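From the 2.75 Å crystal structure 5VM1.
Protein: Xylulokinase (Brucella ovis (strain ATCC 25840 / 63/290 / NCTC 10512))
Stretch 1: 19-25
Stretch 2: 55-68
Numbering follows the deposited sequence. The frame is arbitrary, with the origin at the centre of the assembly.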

# COMPACT_ATOMS: atom_id res chain seq x y z
N GLY A 19 7.07 -6.08 10.38
CA GLY A 19 7.94 -5.45 11.36
C GLY A 19 7.75 -3.95 11.45
O GLY A 19 6.95 -3.33 10.74
N VAL A 20 8.51 -3.36 12.37
CA VAL A 20 8.55 -1.92 12.60
C VAL A 20 9.92 -1.44 12.14
O VAL A 20 10.94 -1.93 12.63
CB VAL A 20 8.30 -1.59 14.07
CG1 VAL A 20 8.56 -0.09 14.35
CG2 VAL A 20 6.89 -2.01 14.49
N LYS A 21 9.94 -0.51 11.20
CA LYS A 21 11.16 0.08 10.67
C LYS A 21 11.28 1.49 11.24
O LYS A 21 10.29 2.20 11.36
CB LYS A 21 11.15 0.14 9.14
CG LYS A 21 12.53 -0.05 8.49
CD LYS A 21 12.92 1.11 7.59
CE LYS A 21 14.40 1.07 7.23
NZ LYS A 21 14.70 0.55 5.86
N ALA A 22 12.49 1.84 11.69
CA ALA A 22 12.77 3.17 12.22
C ALA A 22 13.86 3.79 11.37
O ALA A 22 14.94 3.22 11.23
CB ALA A 22 13.20 3.10 13.68
N LEU A 23 13.60 4.98 10.84
CA LEU A 23 14.52 5.61 9.91
C LEU A 23 14.79 7.02 10.38
O LEU A 23 13.86 7.80 10.61
CB LEU A 23 13.93 5.64 8.50
CG LEU A 23 14.85 6.17 7.41
CD1 LEU A 23 16.06 5.31 7.29
CD2 LEU A 23 14.11 6.22 6.12
N LEU A 24 16.08 7.36 10.48
CA LEU A 24 16.48 8.67 10.96
C LEU A 24 17.20 9.40 9.84
O LEU A 24 18.14 8.87 9.25
CB LEU A 24 17.39 8.55 12.19
CG LEU A 24 17.79 9.87 12.85
CD1 LEU A 24 16.59 10.62 13.39
CD2 LEU A 24 18.75 9.54 13.96
N ILE A 25 16.75 10.62 9.57
CA ILE A 25 17.27 11.45 8.50
C ILE A 25 17.56 12.85 9.03
O ILE A 25 16.99 13.30 10.02
CB ILE A 25 16.29 11.53 7.30
CG1 ILE A 25 15.01 12.27 7.73
CG2 ILE A 25 16.02 10.14 6.69
CD1 ILE A 25 14.15 12.68 6.59
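Stretch 2 55-68: QWIKACRTAIEALR

Stretch 2 is helical throughout: phi/psi values stay near -65/-42, and an unbroken i to i+4 ladder runs from Ala 59 N to Gln 55 O (2.9 Å) through Arg 68 N to Ile 64 O (2.7 Å). Stretch 1 is an extended strand, with phi from -105° to -132° and psi from 122° to 159° over Val 20 to Ile 25; Gly 19, at 177/178, is nearly fully extended. The two run in the same general direction, their axes crossing at -30° and approaching to 7.8 Å. The nearest CA pairs define the register: Val 20 CA lies 5.7 Å from Cys 60 CA and Ala 22 CA 6.0 Å from Ala 63 CA.

Alternation along the strand turns Val 20, Ala 22 and Leu 24 toward the helix, while Lys 21 and Leu 23 point away. On the helix, Ala 59, Ala 63 and Leu 67, spaced four apart, point toward the strand.

The side-chain contacts are apolar. Val 20, chi1 t, places CG2 3.8 Å from Ala 59 CB and CG1 3.9 Å from Cys 60 CB. Ala 22 CB meets Ala 63 CB at 3.9 Å, and Leu 24 CB lies 3.7 Å from Leu 67 CD2.

Backbone atoms add to the packing: Val 20 CG1 reaches Cys 60 CA at 3.7 Å, and CG2 of Val 20 lies 3.9 Å from Trp 56 O. No hydrogen bond crosses the interface, which buries 355 Å² in total.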

# COMPACT_ATOMS: atom_id res chain seq x y z
N GLN A 55 2.70 -6.05 20.75
CA GLN A 55 3.88 -6.46 20.01
C GLN A 55 4.41 -5.32 19.16
O GLN A 55 5.63 -5.13 19.07
CB GLN A 55 3.57 -7.68 19.14
CG GLN A 55 4.40 -8.90 19.48
CD GLN A 55 4.13 -9.43 20.88
OE1 GLN A 55 2.98 -9.53 21.31
NE2 GLN A 55 5.20 -9.77 21.61
N TRP A 56 3.50 -4.52 18.59
CA TRP A 56 3.91 -3.31 17.87
C TRP A 56 4.79 -2.41 18.72
O TRP A 56 5.86 -1.96 18.28
CB TRP A 56 2.68 -2.51 17.43
CG TRP A 56 1.75 -3.21 16.52
CD1 TRP A 56 2.02 -4.31 15.75
CD2 TRP A 56 0.37 -2.88 16.28
NE1 TRP A 56 0.89 -4.68 15.04
CE2 TRP A 56 -0.13 -3.82 15.36
CE3 TRP A 56 -0.49 -1.88 16.77
CZ2 TRP A 56 -1.45 -3.79 14.91
CZ3 TRP A 56 -1.80 -1.86 16.32
CH2 TRP A 56 -2.27 -2.80 15.41
N ILE A 57 4.38 -2.17 19.97
CA ILE A 57 5.14 -1.28 20.84
C ILE A 57 6.50 -1.90 21.23
O ILE A 57 7.52 -1.20 21.24
CB ILE A 57 4.28 -0.89 22.05
CG1 ILE A 57 3.04 -0.13 21.53
CG2 ILE A 57 5.07 -0.06 23.04
CD1 ILE A 57 2.17 0.45 22.63
N LYS A 58 6.53 -3.19 21.55
CA LYS A 58 7.82 -3.81 21.87
C LYS A 58 8.75 -3.74 20.66
O LYS A 58 9.96 -3.51 20.80
CB LYS A 58 7.64 -5.25 22.35
N ALA A 59 8.21 -3.95 19.45
CA ALA A 59 9.03 -3.89 18.25
C ALA A 59 9.52 -2.47 17.99
O ALA A 59 10.68 -2.24 17.64
CB ALA A 59 8.24 -4.41 17.05
N CYS A 60 8.64 -1.50 18.19
CA CYS A 60 9.00 -0.10 18.00
C CYS A 60 10.01 0.35 19.06
O CYS A 60 10.95 1.09 18.75
CB CYS A 60 7.72 0.74 18.02
SG CYS A 60 7.94 2.41 17.47
N ARG A 61 9.82 -0.08 20.31
CA ARG A 61 10.79 0.22 21.36
C ARG A 61 12.14 -0.41 21.05
O ARG A 61 13.19 0.17 21.36
CB ARG A 61 10.29 -0.29 22.71
CG ARG A 61 9.35 0.64 23.44
CD ARG A 61 9.49 0.47 24.93
NE ARG A 61 9.35 1.74 25.63
CZ ARG A 61 8.23 2.15 26.22
NH1 ARG A 61 8.20 3.34 26.85
NH2 ARG A 61 7.15 1.38 26.18
N THR A 62 12.13 -1.60 20.46
CA THR A 62 13.37 -2.27 20.11
C THR A 62 14.13 -1.46 19.08
O THR A 62 15.33 -1.18 19.24
CB THR A 62 13.06 -3.68 19.58
OG1 THR A 62 12.75 -4.55 20.67
CG2 THR A 62 14.23 -4.26 18.77
N ALA A 63 13.44 -1.02 18.03
CA ALA A 63 14.11 -0.28 16.96
C ALA A 63 14.50 1.13 17.40
O ALA A 63 15.55 1.64 17.00
CB ALA A 63 13.22 -0.25 15.71
N ILE A 64 13.68 1.79 18.23
CA ILE A 64 14.05 3.14 18.68
C ILE A 64 15.31 3.10 19.53
O ILE A 64 16.28 3.81 19.25
CB ILE A 64 12.90 3.80 19.46
CG1 ILE A 64 11.78 4.24 18.52
CG2 ILE A 64 13.43 4.99 20.26
CD1 ILE A 64 10.60 4.80 19.27
N GLU A 65 15.32 2.28 20.59
CA GLU A 65 16.49 2.32 21.46
C GLU A 65 17.72 1.80 20.72
O GLU A 65 18.81 2.35 20.88
CB GLU A 65 16.25 1.52 22.76
N ALA A 66 17.54 0.81 19.85
CA ALA A 66 18.65 0.34 19.03
C ALA A 66 19.20 1.46 18.14
O ALA A 66 20.42 1.55 17.92
CB ALA A 66 18.20 -0.84 18.17
N LEU A 67 18.31 2.31 17.63
CA LEU A 67 18.74 3.47 16.87
C LEU A 67 19.37 4.53 17.78
O LEU A 67 20.41 5.10 17.45
CB LEU A 67 17.54 4.05 16.11
CG LEU A 67 17.87 4.89 14.88
CD1 LEU A 67 18.37 3.97 13.82
CD2 LEU A 67 16.65 5.66 14.42
N ARG A 68 18.73 4.82 18.93
CA ARG A 68 19.27 5.80 19.86
C ARG A 68 20.62 5.37 20.39
O ARG A 68 21.50 6.20 20.61
CB ARG A 68 18.30 6.07 21.01